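Local coordinates for putative acetyltransferase Sthe_0691 (PDB 3SHP), which probably transfers an acetyl group from acetyl-coenzyme A to an acceptor, as a putative acetyltransferase of the GNAT type, at the interface of chains A and B and the interface of chains C and A. Numbering follows the deposited sequence. Chains: chain A/B/C, Putative acetyltransferase Sthe_0691.

Contacts 1 and 2 are neighbouring parts of one two-fold interface between chains A and B, in which each has a twin with the chains exchanged; their C-alpha centres are about 6 Å apart, and they share A:Arg88, A:Glu125 and B:Val146. Strands 84-91, 121-127, 143-148 and 158-167 supply most of both. The C-alpha centre of contact 3, where helix 21-26 of chain C meets a loop of chain A, is about 28 Å from that of contact 1 and about 24 Å from that of contact 2. Chain A thus touches two neighbours through separate surfaces within the deposited eight-chain assembly, although the structure alone does not show that this oligomer forms in solution.

Contact 1: the interface of chains A and B. Residues chain A 86, 88, 121, 123, 125, 163, 165; chain B 145-146, 163, 165.
Extended strands 84-91, 121-127 and 158-167 of chain A face strands 143-148 and 158-167 of chain B, with B:Ala145 leaving the usual extended shape at psi -39°. The isopropyl group of B:Val146 rests on a surface made by chain A strands. Its CG2 methyl lies 3.8 Å from CG2 of A:Thr123 and also approaches CB of A:Ser86, while CG1 passes alongside the carboxylate of A:Glu125, the two side chains running in opposite directions. A:Arg88 grips that carboxylate side-on: NE bonds to OE1, and NH2 of A:Arg88 meets the syn lone pair of OE2 of A:Glu125 at 2.7 Å in a salt bridge, fixing the acid beside the valine methyl. In A:Thr123, OG1 lies anti to the carbonyl carbon (chi1 -48°) and, as modelled, hydrogen-bonds to OE1 of A:Gln165, tilted from the carbonyl plane. A:Gln165 and B:Gln165 come from opposite directions, amide planes 71° apart. Their OE1 atoms are modelled close together although neither can donate, so the weak NE2 to OE1 bonds between them are doubtful and one amide may be flipped. A:Ile163 and B:Ile163 reach toward each other tip to tip, with their CD1 methyls 3.7 Å apart.

Contact 2: the interface of chains A and B. Residues chain A 79, 88, 125, 148, 161; chain B 146-148.
The guanidinium of A:Arg88 points its edge at the backbone carbonyl of B:Arg147, joining strand 84-91 of one chain of this putative, probably GNAT-type, acetyltransferase to strand 143-148 of the other. NH2 of A:Arg88 gives a nearly straight hydrogen bond to B:Arg147 O, 2.8 Å long with 168° at the hydrogen. The oxygen lies in the guanidinium plane, whereas the nitrogen stands above the carbonyl plane, 38° out of it. A bend at chi3 (-61°) turns the otherwise extended arginine so that its head lies between A:Glu125 on its own chain and this carbonyl across the interface. The same oxygen is reached a second way: NH1 of A:Arg88 contacts a water at 2.7 Å, which in turn lies 3.1 Å from B:Arg147 O. Direct and water-mediated links thus converge on one backbone acceptor, while the salt bridge to A:Glu125 limits rotation of the donor. Nearby, A:Glu79 crosses B:Arg147 at about a right angle. Its OE1 approaches the backbone N of B:Arg147 at 3.5 Å, and the carboxylate may add a modest electrostatic attraction for the more distant guanidinium. On the apolar side, the selenomethionines A:Met148 and B:Met148, each bent at chi3, reach toward each other tip to tip, their CE methyls 3.7 Å apart. CE of B:Met148 also meets CD2 of A:Leu161 at 3.9 Å, while CG of B:Met148 passes near NH2 of A:Arg88.

Contact 3: the interface of chains C and A. Residues chain C 21, 24, 33; chain A 94-96.
Helix 21-26 of chain C sets its first turn against the loop at residues 94-96 of chain A, just before helix 98-115. C:Glu21 reaches along this loop, its carboxylate accepting a hydrogen bond from the backbone of A:Asp96. The bond from A:Asp96 N to C:Glu21 OE2 is 2.9 Å long and almost straight, at 176°, and uses the anti lone pair, away from OE1. The same acid crosses the indole of A:Trp94 with its plane turned 69° from the ring; OE2 lies in the ring plane at its edge, while OE1 of C:Glu21 is 3.4 Å from CZ3 of A:Trp94. The methyl CD1 of A:Leu95 lies beside OE2, its side chain pointing the same way as the glutamate. C:Lys24 crosses the carboxylate of A:Asp96, and its NZ makes a salt bridge of 2.9 Å to OD1, meeting that oxygen nearly along the C-O axis. A bend at chi3 (-89°) carries the amine NZ toward this acid. The lysine charge probably eases the proximity of the C:Glu21 and A:Asp96 carboxylates. Water also bridges the chains: one molecule links C:Glu21 N to A:Asp96 OD2, at 2.8 Å from each, and another joins C:Lys24 NZ to the backbone oxygen of A:Leu95. Together, these links fasten the chain C helix to the chain A loop, a contact that may help hold the deposited assembly together or may reflect crystal packing.

Contact 1: the interface of chains A and B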
# COMPACT_ATOMS: atom_id res chain seq x y z
N SER A 86 -14.91 4.92 25.38
CA SER A 86 -14.58 3.96 24.34
C SER A 86 -13.15 3.50 24.50
O SER A 86 -12.25 4.32 24.63
CB SER A 86 -14.75 4.60 22.96
OG SER A 86 -13.73 5.57 22.75
N ARG A 88 -9.63 1.09 23.44
CA ARG A 88 -8.81 0.55 22.35
C ARG A 88 -7.51 0.03 22.96
O ARG A 88 -6.86 0.73 23.72
CB ARG A 88 -8.54 1.66 21.33
CG ARG A 88 -7.74 1.27 20.12
CD ARG A 88 -7.57 2.47 19.14
NE ARG A 88 -8.86 2.93 18.65
CZ ARG A 88 -9.13 4.19 18.34
NH1 ARG A 88 -8.19 5.13 18.45
NH2 ARG A 88 -10.36 4.51 17.93
N VAL A 121 -23.03 4.43 28.23
CA VAL A 121 -22.51 3.56 27.18
C VAL A 121 -20.99 3.35 27.29
O VAL A 121 -20.23 4.31 27.37
CB VAL A 121 -22.87 4.14 25.76
CG1 VAL A 121 -22.64 5.66 25.70
CG2 VAL A 121 -22.13 3.41 24.63
N THR A 123 -17.92 1.40 25.14
CA THR A 123 -17.57 0.90 23.82
C THR A 123 -16.16 0.30 23.84
O THR A 123 -15.25 0.89 24.42
CB THR A 123 -17.56 2.07 22.81
OG1 THR A 123 -18.75 2.85 22.97
CG2 THR A 123 -17.55 1.59 21.45
N GLU A 125 -13.25 -1.68 21.09
CA GLU A 125 -12.80 -2.29 19.83
C GLU A 125 -12.07 -3.60 20.04
O GLU A 125 -11.14 -3.68 20.85
CB GLU A 125 -11.86 -1.33 19.10
CG GLU A 125 -12.52 -0.03 18.70
CD GLU A 125 -11.51 0.99 18.24
OE1 GLU A 125 -10.46 0.57 17.69
OE2 GLU A 125 -11.77 2.21 18.46
N ILE A 163 -16.92 -3.69 17.10
CA ILE A 163 -17.16 -2.74 18.16
C ILE A 163 -18.23 -3.32 19.04
O ILE A 163 -19.35 -3.60 18.58
CB ILE A 163 -17.54 -1.38 17.62
CG1 ILE A 163 -16.37 -0.85 16.80
CG2 ILE A 163 -17.85 -0.43 18.81
CD1 ILE A 163 -16.69 0.24 15.91
N GLN A 165 -20.36 -2.98 22.72
CA GLN A 165 -20.97 -1.96 23.56
C GLN A 165 -21.88 -2.57 24.60
O GLN A 165 -22.54 -3.57 24.36
CB GLN A 165 -21.84 -1.02 22.74
CG GLN A 165 -21.18 -0.44 21.52
CD GLN A 165 -21.84 0.84 21.12
OE1 GLN A 165 -21.19 1.88 21.07
NE2 GLN A 165 -23.16 0.79 20.87
N ALA B 145 -19.04 9.41 19.39
CA ALA B 145 -18.79 8.43 20.42
C ALA B 145 -17.41 7.83 20.26
O ALA B 145 -16.73 7.59 21.25
CB ALA B 145 -19.82 7.36 20.35
N VAL B 146 -17.00 7.59 19.01
CA VAL B 146 -15.72 6.95 18.71
C VAL B 146 -15.06 7.70 17.55
O VAL B 146 -15.75 8.18 16.65
CB VAL B 146 -15.91 5.42 18.32
CG1 VAL B 146 -14.58 4.69 18.16
CG2 VAL B 146 -16.75 4.67 19.36
N ILE B 163 -17.73 7.85 14.69
CA ILE B 163 -18.92 7.08 14.95
C ILE B 163 -19.80 7.90 15.86
O ILE B 163 -19.39 8.26 16.97
CB ILE B 163 -18.60 5.73 15.54
CG1 ILE B 163 -17.76 4.96 14.51
CG2 ILE B 163 -19.91 4.98 15.85
CD1 ILE B 163 -17.05 3.82 15.05
N GLN B 165 -23.65 8.27 17.66
CA GLN B 165 -24.65 7.45 18.31
C GLN B 165 -25.68 8.29 19.03
O GLN B 165 -25.36 9.34 19.59
CB GLN B 165 -24.03 6.54 19.36
CG GLN B 165 -22.86 5.74 18.89
CD GLN B 165 -22.67 4.52 19.73
OE1 GLN B 165 -22.71 3.40 19.21
NE2 GLN B 165 -22.53 4.71 21.05

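Contact 2: the interface of chains A and B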
# COMPACT_ATOMS: atom_id res chain seq x y z
N GLU A 79 -11.14 6.89 25.50
CA GLU A 79 -11.61 8.19 24.98
C GLU A 79 -13.03 8.45 25.52
O GLU A 79 -13.90 7.57 25.42
CB GLU A 79 -11.55 8.22 23.44
CG GLU A 79 -12.00 9.55 22.81
CD GLU A 79 -12.47 9.46 21.33
OE1 GLU A 79 -12.13 8.47 20.62
OE2 GLU A 79 -13.17 10.42 20.88
N ARG A 88 -9.63 1.09 23.44
CA ARG A 88 -8.81 0.55 22.35
C ARG A 88 -7.51 0.03 22.96
O ARG A 88 -6.86 0.73 23.72
CB ARG A 88 -8.54 1.66 21.33
CG ARG A 88 -7.74 1.27 20.12
CD ARG A 88 -7.57 2.47 19.14
NE ARG A 88 -8.86 2.93 18.65
CZ ARG A 88 -9.13 4.19 18.34
NH1 ARG A 88 -8.19 5.13 18.45
NH2 ARG A 88 -10.36 4.51 17.93
N GLU A 125 -13.25 -1.68 21.09
CA GLU A 125 -12.80 -2.29 19.83
C GLU A 125 -12.07 -3.60 20.04
O GLU A 125 -11.14 -3.68 20.85
CB GLU A 125 -11.86 -1.33 19.10
CG GLU A 125 -12.52 -0.03 18.70
CD GLU A 125 -11.51 0.99 18.24
OE1 GLU A 125 -10.46 0.57 17.69
OE2 GLU A 125 -11.77 2.21 18.46
N MSE A 148 -16.45 -3.87 11.08
CA MSE A 148 -15.72 -3.27 9.96
C MSE A 148 -14.84 -4.35 9.33
O MSE A 148 -13.92 -4.88 9.95
CB MSE A 148 -14.97 -2.07 10.48
CG MSE A 148 -15.93 -1.38 11.49
SE MSE A 148 -15.37 0.20 12.21
CE MSE A 148 -14.30 0.92 10.75
N LEU A 161 -12.70 -5.78 12.41
CA LEU A 161 -12.71 -5.10 13.70
C LEU A 161 -14.15 -5.09 14.21
O LEU A 161 -15.06 -4.70 13.46
CB LEU A 161 -12.17 -3.69 13.56
CG LEU A 161 -12.23 -2.82 14.83
CD1 LEU A 161 -11.41 -3.48 15.91
CD2 LEU A 161 -11.67 -1.42 14.53
N VAL B 146 -17.00 7.59 19.01
CA VAL B 146 -15.72 6.95 18.71
C VAL B 146 -15.06 7.70 17.55
O VAL B 146 -15.75 8.18 16.65
CB VAL B 146 -15.91 5.42 18.32
CG1 VAL B 146 -14.58 4.69 18.16
CG2 VAL B 146 -16.75 4.67 19.36
N ARG B 147 -13.74 7.78 17.58
CA ARG B 147 -13.00 8.38 16.48
C ARG B 147 -11.84 7.49 16.07
O ARG B 147 -11.07 7.04 16.91
CB ARG B 147 -12.46 9.76 16.87
CG ARG B 147 -11.64 10.42 15.75
CD ARG B 147 -11.01 11.72 16.24
NE ARG B 147 -10.19 11.43 17.41
CZ ARG B 147 -8.89 11.10 17.36
NH1 ARG B 147 -8.24 11.08 16.19
NH2 ARG B 147 -8.25 10.82 18.50
N MSE B 148 -11.72 7.26 14.78
CA MSE B 148 -10.63 6.44 14.23
C MSE B 148 -9.80 7.31 13.29
O MSE B 148 -10.28 7.79 12.26
CB MSE B 148 -11.25 5.22 13.58
CG MSE B 148 -12.41 4.79 14.52
SE MSE B 148 -13.28 3.25 14.09
CE MSE B 148 -11.85 2.23 13.25
O HOH W 1 -7.93 7.15 16.75

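Contact 3: the interface of chains C and A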
# COMPACT_ATOMS: atom_id res chain seq x y z
N GLU C 21 10.17 -14.05 24.24
CA GLU C 21 9.96 -12.67 23.75
C GLU C 21 11.24 -12.00 23.21
O GLU C 21 11.20 -11.29 22.19
CB GLU C 21 9.35 -11.82 24.86
CG GLU C 21 8.01 -12.35 25.29
CD GLU C 21 7.36 -11.57 26.41
OE1 GLU C 21 8.08 -10.96 27.24
OE2 GLU C 21 6.11 -11.59 26.47
N LYS C 24 11.89 -13.11 19.64
CA LYS C 24 10.96 -12.46 18.73
C LYS C 24 11.40 -11.04 18.44
O LYS C 24 11.36 -10.60 17.28
CB LYS C 24 9.52 -12.53 19.27
CG LYS C 24 9.02 -13.98 19.38
CD LYS C 24 7.54 -14.12 19.57
CE LYS C 24 7.13 -14.12 21.01
NZ LYS C 24 5.64 -14.32 21.09
N SER C 33 5.68 -11.99 14.08
CA SER C 33 5.03 -12.48 15.28
C SER C 33 3.53 -12.62 15.14
O SER C 33 2.90 -13.28 15.98
CB SER C 33 5.29 -11.51 16.41
OG SER C 33 6.58 -11.77 16.92
N TRP A 94 5.94 -8.36 20.40
CA TRP A 94 6.69 -9.55 20.80
C TRP A 94 6.01 -10.28 21.93
O TRP A 94 6.54 -11.26 22.42
CB TRP A 94 8.10 -9.17 21.26
CG TRP A 94 8.14 -7.90 22.08
CD1 TRP A 94 8.54 -6.66 21.64
CD2 TRP A 94 7.76 -7.73 23.46
NE1 TRP A 94 8.43 -5.74 22.66
CE2 TRP A 94 7.97 -6.36 23.79
CE3 TRP A 94 7.29 -8.60 24.46
CZ2 TRP A 94 7.70 -5.83 25.08
CZ3 TRP A 94 7.02 -8.08 25.74
CH2 TRP A 94 7.22 -6.70 26.04
N LEU A 95 4.84 -9.81 22.35
CA LEU A 95 4.23 -10.28 23.60
C LEU A 95 3.77 -11.73 23.55
O LEU A 95 3.06 -12.12 22.62
CB LEU A 95 3.07 -9.38 24.00
CG LEU A 95 2.29 -9.70 25.28
CD1 LEU A 95 3.18 -9.79 26.55
CD2 LEU A 95 1.15 -8.67 25.47
N ASP A 96 4.17 -12.52 24.53
CA ASP A 96 3.65 -13.87 24.74
C ASP A 96 2.26 -13.77 25.31
O ASP A 96 2.04 -12.99 26.24
CB ASP A 96 4.53 -14.64 25.74
CG ASP A 96 5.79 -15.22 25.12
OD1 ASP A 96 6.07 -14.93 23.91
OD2 ASP A 96 6.52 -15.95 25.84
O HOH W 2 9.08 -15.09 26.58
O HOH W 3 3.97 -11.89 19.80